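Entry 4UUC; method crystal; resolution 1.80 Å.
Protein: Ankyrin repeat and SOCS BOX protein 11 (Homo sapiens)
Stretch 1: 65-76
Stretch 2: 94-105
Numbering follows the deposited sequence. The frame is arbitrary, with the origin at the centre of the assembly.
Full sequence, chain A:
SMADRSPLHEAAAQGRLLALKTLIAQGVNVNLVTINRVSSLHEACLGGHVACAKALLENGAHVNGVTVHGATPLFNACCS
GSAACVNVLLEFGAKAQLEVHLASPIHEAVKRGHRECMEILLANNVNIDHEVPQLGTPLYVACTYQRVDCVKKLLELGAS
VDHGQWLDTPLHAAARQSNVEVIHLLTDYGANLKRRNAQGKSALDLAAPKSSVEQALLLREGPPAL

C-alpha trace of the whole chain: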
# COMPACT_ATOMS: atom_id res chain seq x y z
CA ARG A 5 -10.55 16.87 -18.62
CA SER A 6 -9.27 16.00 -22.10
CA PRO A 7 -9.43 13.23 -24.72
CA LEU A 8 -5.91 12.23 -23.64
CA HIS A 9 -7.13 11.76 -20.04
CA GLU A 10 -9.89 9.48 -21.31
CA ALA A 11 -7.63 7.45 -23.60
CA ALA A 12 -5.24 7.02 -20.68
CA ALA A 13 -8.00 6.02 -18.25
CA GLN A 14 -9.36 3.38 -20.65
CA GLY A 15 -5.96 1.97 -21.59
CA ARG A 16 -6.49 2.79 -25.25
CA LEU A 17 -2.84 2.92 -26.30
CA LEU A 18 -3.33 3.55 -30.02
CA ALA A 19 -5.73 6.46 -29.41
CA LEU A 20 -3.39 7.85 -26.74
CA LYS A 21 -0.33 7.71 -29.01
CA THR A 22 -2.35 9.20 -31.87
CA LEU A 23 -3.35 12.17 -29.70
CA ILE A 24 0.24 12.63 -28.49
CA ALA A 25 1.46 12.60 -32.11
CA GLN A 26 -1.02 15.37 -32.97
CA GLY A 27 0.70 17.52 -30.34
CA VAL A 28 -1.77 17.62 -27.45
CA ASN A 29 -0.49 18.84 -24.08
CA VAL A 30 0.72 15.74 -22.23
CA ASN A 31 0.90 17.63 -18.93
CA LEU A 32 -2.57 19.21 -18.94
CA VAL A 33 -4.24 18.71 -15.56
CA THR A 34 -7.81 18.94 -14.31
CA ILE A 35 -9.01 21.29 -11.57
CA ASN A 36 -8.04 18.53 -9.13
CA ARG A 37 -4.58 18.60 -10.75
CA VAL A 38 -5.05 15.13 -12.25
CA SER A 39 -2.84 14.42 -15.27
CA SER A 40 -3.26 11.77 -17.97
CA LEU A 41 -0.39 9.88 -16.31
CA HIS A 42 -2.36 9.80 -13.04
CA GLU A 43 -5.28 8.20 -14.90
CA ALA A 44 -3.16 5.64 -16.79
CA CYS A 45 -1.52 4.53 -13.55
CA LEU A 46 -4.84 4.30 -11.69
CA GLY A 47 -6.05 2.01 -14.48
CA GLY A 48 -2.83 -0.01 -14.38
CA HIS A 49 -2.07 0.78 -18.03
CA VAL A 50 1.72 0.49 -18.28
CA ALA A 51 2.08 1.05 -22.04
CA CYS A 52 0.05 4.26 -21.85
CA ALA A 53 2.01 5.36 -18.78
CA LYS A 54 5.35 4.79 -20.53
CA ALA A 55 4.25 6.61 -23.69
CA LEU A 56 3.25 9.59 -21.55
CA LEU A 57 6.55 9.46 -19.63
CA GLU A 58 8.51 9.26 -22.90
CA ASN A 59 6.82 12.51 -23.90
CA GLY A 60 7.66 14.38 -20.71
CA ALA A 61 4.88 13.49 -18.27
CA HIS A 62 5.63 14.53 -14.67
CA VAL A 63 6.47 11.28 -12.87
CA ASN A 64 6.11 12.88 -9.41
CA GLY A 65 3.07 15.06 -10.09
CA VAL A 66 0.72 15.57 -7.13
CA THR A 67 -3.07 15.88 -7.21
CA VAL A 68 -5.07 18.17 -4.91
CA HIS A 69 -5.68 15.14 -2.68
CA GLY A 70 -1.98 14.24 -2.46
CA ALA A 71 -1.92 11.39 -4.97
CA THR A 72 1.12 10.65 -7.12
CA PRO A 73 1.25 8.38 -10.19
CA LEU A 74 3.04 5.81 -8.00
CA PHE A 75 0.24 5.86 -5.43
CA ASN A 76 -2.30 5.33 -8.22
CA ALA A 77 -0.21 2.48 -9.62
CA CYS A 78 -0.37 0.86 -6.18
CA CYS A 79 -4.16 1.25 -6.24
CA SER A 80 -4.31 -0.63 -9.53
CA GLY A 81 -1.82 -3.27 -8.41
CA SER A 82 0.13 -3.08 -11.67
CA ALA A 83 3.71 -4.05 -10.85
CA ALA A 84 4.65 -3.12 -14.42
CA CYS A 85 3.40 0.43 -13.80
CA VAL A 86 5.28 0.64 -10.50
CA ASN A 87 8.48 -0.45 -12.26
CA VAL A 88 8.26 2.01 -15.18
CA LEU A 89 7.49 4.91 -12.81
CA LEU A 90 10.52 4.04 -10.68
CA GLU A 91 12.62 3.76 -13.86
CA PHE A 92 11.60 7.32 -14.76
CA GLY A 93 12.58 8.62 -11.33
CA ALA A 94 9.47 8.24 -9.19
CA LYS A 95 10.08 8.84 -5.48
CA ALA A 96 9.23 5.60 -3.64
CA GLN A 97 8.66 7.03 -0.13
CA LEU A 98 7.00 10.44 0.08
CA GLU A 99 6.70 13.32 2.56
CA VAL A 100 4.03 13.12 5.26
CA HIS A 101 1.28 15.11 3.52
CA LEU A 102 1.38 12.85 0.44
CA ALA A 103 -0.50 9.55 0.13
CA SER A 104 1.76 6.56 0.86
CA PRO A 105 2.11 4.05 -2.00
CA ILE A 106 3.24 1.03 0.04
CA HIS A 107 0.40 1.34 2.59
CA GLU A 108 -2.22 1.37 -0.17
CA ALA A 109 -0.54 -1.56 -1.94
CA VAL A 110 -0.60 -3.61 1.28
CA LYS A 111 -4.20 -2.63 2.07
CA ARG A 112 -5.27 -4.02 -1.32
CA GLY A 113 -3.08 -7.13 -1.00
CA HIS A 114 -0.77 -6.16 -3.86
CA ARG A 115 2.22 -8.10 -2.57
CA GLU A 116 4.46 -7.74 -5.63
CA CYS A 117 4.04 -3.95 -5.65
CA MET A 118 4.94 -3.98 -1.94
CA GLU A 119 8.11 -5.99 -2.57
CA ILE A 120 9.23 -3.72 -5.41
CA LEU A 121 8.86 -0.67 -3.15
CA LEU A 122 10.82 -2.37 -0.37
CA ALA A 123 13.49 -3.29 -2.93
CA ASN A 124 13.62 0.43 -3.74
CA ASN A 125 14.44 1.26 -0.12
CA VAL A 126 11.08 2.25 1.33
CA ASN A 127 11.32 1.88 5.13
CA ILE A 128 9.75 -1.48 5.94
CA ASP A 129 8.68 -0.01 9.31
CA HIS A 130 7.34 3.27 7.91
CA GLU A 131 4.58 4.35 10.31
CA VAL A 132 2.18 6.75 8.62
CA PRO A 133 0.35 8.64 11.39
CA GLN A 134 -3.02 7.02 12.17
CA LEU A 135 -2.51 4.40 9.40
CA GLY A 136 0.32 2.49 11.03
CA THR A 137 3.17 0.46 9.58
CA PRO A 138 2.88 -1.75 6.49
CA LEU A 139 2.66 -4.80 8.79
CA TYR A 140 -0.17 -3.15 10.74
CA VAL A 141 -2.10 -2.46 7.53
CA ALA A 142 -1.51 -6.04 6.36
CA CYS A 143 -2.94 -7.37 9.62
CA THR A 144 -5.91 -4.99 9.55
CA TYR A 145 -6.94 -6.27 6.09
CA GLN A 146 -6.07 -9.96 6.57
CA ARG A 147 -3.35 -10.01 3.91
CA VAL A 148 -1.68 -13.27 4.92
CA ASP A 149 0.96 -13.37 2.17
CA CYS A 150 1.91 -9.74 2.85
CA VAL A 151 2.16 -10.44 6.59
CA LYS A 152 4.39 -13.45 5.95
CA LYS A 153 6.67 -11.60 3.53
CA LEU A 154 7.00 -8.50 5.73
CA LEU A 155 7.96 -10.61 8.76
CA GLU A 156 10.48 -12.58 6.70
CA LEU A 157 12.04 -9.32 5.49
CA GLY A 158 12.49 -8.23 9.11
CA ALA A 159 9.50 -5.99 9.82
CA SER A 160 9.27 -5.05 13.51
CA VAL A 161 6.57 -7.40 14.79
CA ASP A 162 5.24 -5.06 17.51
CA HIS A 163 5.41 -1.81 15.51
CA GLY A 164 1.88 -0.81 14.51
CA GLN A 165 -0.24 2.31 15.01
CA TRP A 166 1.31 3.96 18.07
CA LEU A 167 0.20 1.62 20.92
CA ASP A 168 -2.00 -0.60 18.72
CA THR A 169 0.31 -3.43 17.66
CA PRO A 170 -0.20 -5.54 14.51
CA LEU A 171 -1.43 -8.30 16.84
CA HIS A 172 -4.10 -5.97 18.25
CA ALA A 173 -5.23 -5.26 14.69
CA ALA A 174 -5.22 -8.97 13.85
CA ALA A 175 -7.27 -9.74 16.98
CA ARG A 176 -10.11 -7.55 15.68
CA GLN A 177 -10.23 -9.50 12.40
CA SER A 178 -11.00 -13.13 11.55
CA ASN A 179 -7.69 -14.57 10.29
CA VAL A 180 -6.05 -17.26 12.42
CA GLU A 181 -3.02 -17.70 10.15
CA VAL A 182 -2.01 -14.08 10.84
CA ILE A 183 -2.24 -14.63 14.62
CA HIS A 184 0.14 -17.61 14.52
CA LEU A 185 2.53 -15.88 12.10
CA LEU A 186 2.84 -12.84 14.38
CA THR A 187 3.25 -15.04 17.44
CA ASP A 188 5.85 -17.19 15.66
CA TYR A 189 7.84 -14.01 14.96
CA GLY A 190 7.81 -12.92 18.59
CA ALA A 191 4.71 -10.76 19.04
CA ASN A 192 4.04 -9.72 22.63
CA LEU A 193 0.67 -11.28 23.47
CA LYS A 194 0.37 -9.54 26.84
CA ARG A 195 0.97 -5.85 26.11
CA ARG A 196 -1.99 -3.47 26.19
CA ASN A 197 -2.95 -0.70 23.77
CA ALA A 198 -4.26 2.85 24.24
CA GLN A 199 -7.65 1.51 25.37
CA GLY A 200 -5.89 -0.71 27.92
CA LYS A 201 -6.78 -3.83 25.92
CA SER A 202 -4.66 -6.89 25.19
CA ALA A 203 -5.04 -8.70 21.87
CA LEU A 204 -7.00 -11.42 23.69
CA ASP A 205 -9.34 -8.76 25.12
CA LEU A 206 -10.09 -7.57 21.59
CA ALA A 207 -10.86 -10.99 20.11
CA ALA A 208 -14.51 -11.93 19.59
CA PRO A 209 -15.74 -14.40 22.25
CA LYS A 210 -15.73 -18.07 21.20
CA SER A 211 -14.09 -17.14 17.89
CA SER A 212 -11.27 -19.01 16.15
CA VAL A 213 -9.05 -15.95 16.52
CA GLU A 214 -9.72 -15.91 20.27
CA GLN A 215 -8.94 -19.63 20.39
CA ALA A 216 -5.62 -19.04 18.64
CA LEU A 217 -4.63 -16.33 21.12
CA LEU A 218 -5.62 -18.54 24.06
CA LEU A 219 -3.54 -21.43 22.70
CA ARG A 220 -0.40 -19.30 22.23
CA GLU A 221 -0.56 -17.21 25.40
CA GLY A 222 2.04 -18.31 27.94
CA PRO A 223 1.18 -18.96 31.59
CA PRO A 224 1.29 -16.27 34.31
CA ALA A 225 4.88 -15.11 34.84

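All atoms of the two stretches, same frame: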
# COMPACT_ATOMS: atom_id res chain seq x y z
N GLY A 65 4.15 14.10 -10.17
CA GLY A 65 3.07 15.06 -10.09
C GLY A 65 2.09 14.73 -8.98
O GLY A 65 1.77 13.56 -8.76
N VAL A 66 1.60 15.75 -8.29
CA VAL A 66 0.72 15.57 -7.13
C VAL A 66 -0.65 16.17 -7.38
O VAL A 66 -0.76 17.32 -7.82
CB VAL A 66 1.34 16.19 -5.86
CG1 VAL A 66 0.51 15.86 -4.64
CG2 VAL A 66 2.77 15.70 -5.67
N THR A 67 -1.70 15.40 -7.10
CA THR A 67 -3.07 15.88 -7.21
C THR A 67 -3.44 16.71 -5.98
O THR A 67 -2.69 16.74 -5.00
CB THR A 67 -4.08 14.73 -7.33
OG1 THR A 67 -4.20 14.05 -6.08
CG2 THR A 67 -3.67 13.74 -8.42
N VAL A 68 -4.59 17.36 -6.03
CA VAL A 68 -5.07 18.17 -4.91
C VAL A 68 -5.20 17.33 -3.64
O VAL A 68 -5.05 17.83 -2.53
CB VAL A 68 -6.43 18.83 -5.23
CG1 VAL A 68 -7.03 19.50 -3.99
CG2 VAL A 68 -6.26 19.85 -6.35
N HIS A 69 -5.48 16.04 -3.81
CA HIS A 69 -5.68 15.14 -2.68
C HIS A 69 -4.40 14.40 -2.27
O HIS A 69 -4.44 13.52 -1.40
CB HIS A 69 -6.78 14.13 -3.02
CG HIS A 69 -8.12 14.75 -3.22
ND1 HIS A 69 -9.04 14.28 -4.14
CD2 HIS A 69 -8.71 15.82 -2.63
CE1 HIS A 69 -10.13 15.02 -4.10
NE2 HIS A 69 -9.95 15.97 -3.20
N GLY A 70 -3.28 14.75 -2.88
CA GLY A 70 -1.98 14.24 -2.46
C GLY A 70 -1.59 12.93 -3.12
O GLY A 70 -0.72 12.21 -2.62
N ALA A 71 -2.21 12.63 -4.25
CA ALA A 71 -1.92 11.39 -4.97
C ALA A 71 -0.85 11.61 -6.03
O ALA A 71 -0.88 12.60 -6.77
CB ALA A 71 -3.19 10.84 -5.61
N THR A 72 0.10 10.69 -6.08
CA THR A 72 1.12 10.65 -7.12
C THR A 72 0.80 9.52 -8.10
O THR A 72 -0.03 8.65 -7.80
CB THR A 72 2.52 10.43 -6.53
OG1 THR A 72 2.53 9.21 -5.79
CG2 THR A 72 2.91 11.59 -5.62
N PRO A 73 1.44 9.51 -9.28
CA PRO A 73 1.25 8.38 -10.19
C PRO A 73 1.59 7.05 -9.52
O PRO A 73 0.90 6.05 -9.75
CB PRO A 73 2.20 8.68 -11.34
CG PRO A 73 2.30 10.19 -11.35
CD PRO A 73 2.21 10.61 -9.91
N LEU A 74 2.62 7.04 -8.67
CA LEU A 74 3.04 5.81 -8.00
C LEU A 74 1.96 5.32 -7.04
O LEU A 74 1.69 4.12 -6.96
CB LEU A 74 4.36 6.02 -7.26
CG LEU A 74 4.96 4.79 -6.57
CD1 LEU A 74 5.21 3.64 -7.56
CD2 LEU A 74 6.26 5.17 -5.88
N PHE A 75 1.35 6.24 -6.30
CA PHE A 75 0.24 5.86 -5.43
C PHE A 75 -0.88 5.22 -6.25
O PHE A 75 -1.40 4.17 -5.90
CB PHE A 75 -0.29 7.08 -4.66
CG PHE A 75 -1.47 6.77 -3.78
CD1 PHE A 75 -1.30 6.26 -2.51
CD2 PHE A 75 -2.76 6.98 -4.24
CE1 PHE A 75 -2.39 5.96 -1.71
CE2 PHE A 75 -3.85 6.69 -3.45
CZ PHE A 75 -3.67 6.19 -2.19
N ASN A 76 -1.24 5.86 -7.37
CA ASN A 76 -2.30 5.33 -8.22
C ASN A 76 -1.94 3.95 -8.76
O ASN A 76 -2.80 3.07 -8.83
CB ASN A 76 -2.59 6.30 -9.36
CG ASN A 76 -3.38 7.52 -8.91
OD1 ASN A 76 -3.65 7.69 -7.72
ND2 ASN A 76 -3.73 8.39 -9.85
N ALA A 94 10.50 8.07 -10.22
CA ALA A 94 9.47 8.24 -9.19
C ALA A 94 10.09 8.08 -7.80
O ALA A 94 10.92 7.21 -7.58
CB ALA A 94 8.34 7.23 -9.39
N LYS A 95 9.68 8.95 -6.88
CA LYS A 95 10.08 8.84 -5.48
C LYS A 95 9.25 7.76 -4.78
O LYS A 95 8.02 7.82 -4.79
CB LYS A 95 9.92 10.18 -4.76
CG LYS A 95 10.41 10.18 -3.32
N ALA A 96 9.91 6.78 -4.18
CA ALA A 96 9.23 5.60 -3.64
C ALA A 96 8.55 5.88 -2.29
O ALA A 96 7.44 5.39 -2.04
CB ALA A 96 10.21 4.45 -3.49
N GLN A 97 9.22 6.63 -1.42
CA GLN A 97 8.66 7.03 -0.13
C GLN A 97 8.53 8.55 -0.10
O GLN A 97 9.49 9.26 -0.38
CB GLN A 97 9.52 6.53 1.03
CG GLN A 97 8.93 6.83 2.41
CD GLN A 97 9.75 6.25 3.55
OE1 GLN A 97 10.45 5.25 3.39
NE2 GLN A 97 9.66 6.87 4.72
N LEU A 98 7.33 9.03 0.23
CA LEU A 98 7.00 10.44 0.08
C LEU A 98 6.87 11.16 1.42
O LEU A 98 6.76 10.53 2.47
CB LEU A 98 5.68 10.58 -0.70
CG LEU A 98 5.65 9.91 -2.07
CD1 LEU A 98 4.25 10.00 -2.67
CD2 LEU A 98 6.67 10.53 -3.01
N GLU A 99 6.88 12.49 1.37
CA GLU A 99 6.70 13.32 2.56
C GLU A 99 5.32 13.10 3.18
O GLU A 99 4.41 12.58 2.52
CB GLU A 99 6.91 14.80 2.22
CG GLU A 99 6.01 15.33 1.12
N VAL A 100 5.17 13.52 4.43
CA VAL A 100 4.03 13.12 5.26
C VAL A 100 2.66 13.51 4.71
O VAL A 100 1.68 12.79 4.92
CB VAL A 100 4.17 13.71 6.69
CG1 VAL A 100 4.10 15.23 6.65
CG2 VAL A 100 3.09 13.14 7.62
N HIS A 101 2.57 14.63 4.01
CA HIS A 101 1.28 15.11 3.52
C HIS A 101 0.89 14.51 2.16
O HIS A 101 -0.13 14.89 1.58
CB HIS A 101 1.29 16.64 3.42
CG HIS A 101 1.44 17.32 4.75
ND1 HIS A 101 2.25 18.41 4.94
CD2 HIS A 101 0.88 17.05 5.95
CE1 HIS A 101 2.19 18.79 6.21
NE2 HIS A 101 1.36 17.98 6.84
N LEU A 102 1.69 13.56 1.68
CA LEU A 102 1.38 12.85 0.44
C LEU A 102 0.93 11.42 0.74
O LEU A 102 1.40 10.82 1.71
CB LEU A 102 2.59 12.84 -0.49
CG LEU A 102 3.10 14.23 -0.90
CD1 LEU A 102 4.26 14.09 -1.87
CD2 LEU A 102 1.99 15.06 -1.52
N ALA A 103 0.03 10.89 -0.08
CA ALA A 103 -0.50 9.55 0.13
C ALA A 103 0.61 8.51 -0.06
O ALA A 103 1.37 8.59 -1.02
CB ALA A 103 -1.66 9.29 -0.80
N SER A 104 0.69 7.54 0.85
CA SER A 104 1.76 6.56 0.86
C SER A 104 1.47 5.39 -0.08
O SER A 104 0.48 4.70 0.10
CB SER A 104 1.99 6.02 2.27
OG SER A 104 2.95 4.99 2.28
N PRO A 105 2.35 5.16 -1.08
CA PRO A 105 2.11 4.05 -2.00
C PRO A 105 2.13 2.67 -1.35
O PRO A 105 1.24 1.86 -1.63
CB PRO A 105 3.25 4.18 -3.01
CG PRO A 105 3.61 5.63 -2.98
CD PRO A 105 3.44 6.03 -1.55
O HOH W 1 0.99 10.02 -3.27

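At the apolar centre of the contact, the first turn of a helix in stretch 1 rests against the segment of stretch 2 that leads into a later helix. Phe75 sends its ring along the neighbouring backbone: its CA-to-CB bond points sideways, but chi1 in the t well brings the ring nearer. Ala103 lies over one face of that ring, its CB 3.7 Å from the centroid of the Phe75 ring and 21° off the ring normal, a CH-pi contact. A methyl group suits the place, because it is small enough to let the ring come close to the backbone. Near the plane of the ring, at its edge, lies a carbonyl oxygen, with Ser104 O 3.5 Å from Phe75 CD1; the weakly positive rim of an aromatic ring tolerates such a neighbour.

Leu74, the next residue back, has more of its surface covered by the other stretch than any other residue of stretch 1. Its CG lies 3.9 Å from Pro105 CG, so a branched aliphatic chain meets a rigid apolar ring, and its CD2 reaches the backbone of the other stretch, 3.4 Å from Lys95 O and 3.7 Å from Ala96 CA. Proline fits at position 105, the first residue of its helix, where no earlier turn calls on its missing amide hydrogen.

Farther out, Thr72 places CG2 3.6 Å from Leu98 CD1, offering the leucine a methyl while its hydroxyl stays free for polar partners. Val66 CG1 and Leu102 CD2 meet at 3.5 Å, branched aliphatic ends that pack without leaving a polar group unpaired. Leu102 follows the same pattern as Phe75, starting sideways and ending closer.

The polar edge is built largely from backbone, joined by one hydroxyl and one water. Each stretch makes a type I turn, Thr67 to Gly70 and Glu99 to Leu102, and the turns end side by side, with Gly70 CA 4.7 Å from Leu102 CA. Just beyond them Ala103 N donates to Gly70 O at 3.0 Å and 168°, a nearly straight bond and the sole direct hydrogen bond between the stretches. Gly70 has a positive phi of 88°, where a CB would jam against the preceding carbonyl oxygen; it would also sit tightly, 3.2 Å from His101 O. Thr67 OG1 steadies the first turn by accepting from Ala71 N at 3.1 Å.

Thr72 serves both environments. Its OG1 caps the helix by accepting from Phe75 N at 3.2 Å, and donates to water 1, whose O lies 3.1 Å from Thr72 OG1. That water in turn donates to Gly70 O, 2.9 Å from its O, and to Ala103 O, 2.7 Å from its O, bridging the two backbones beside their direct bond.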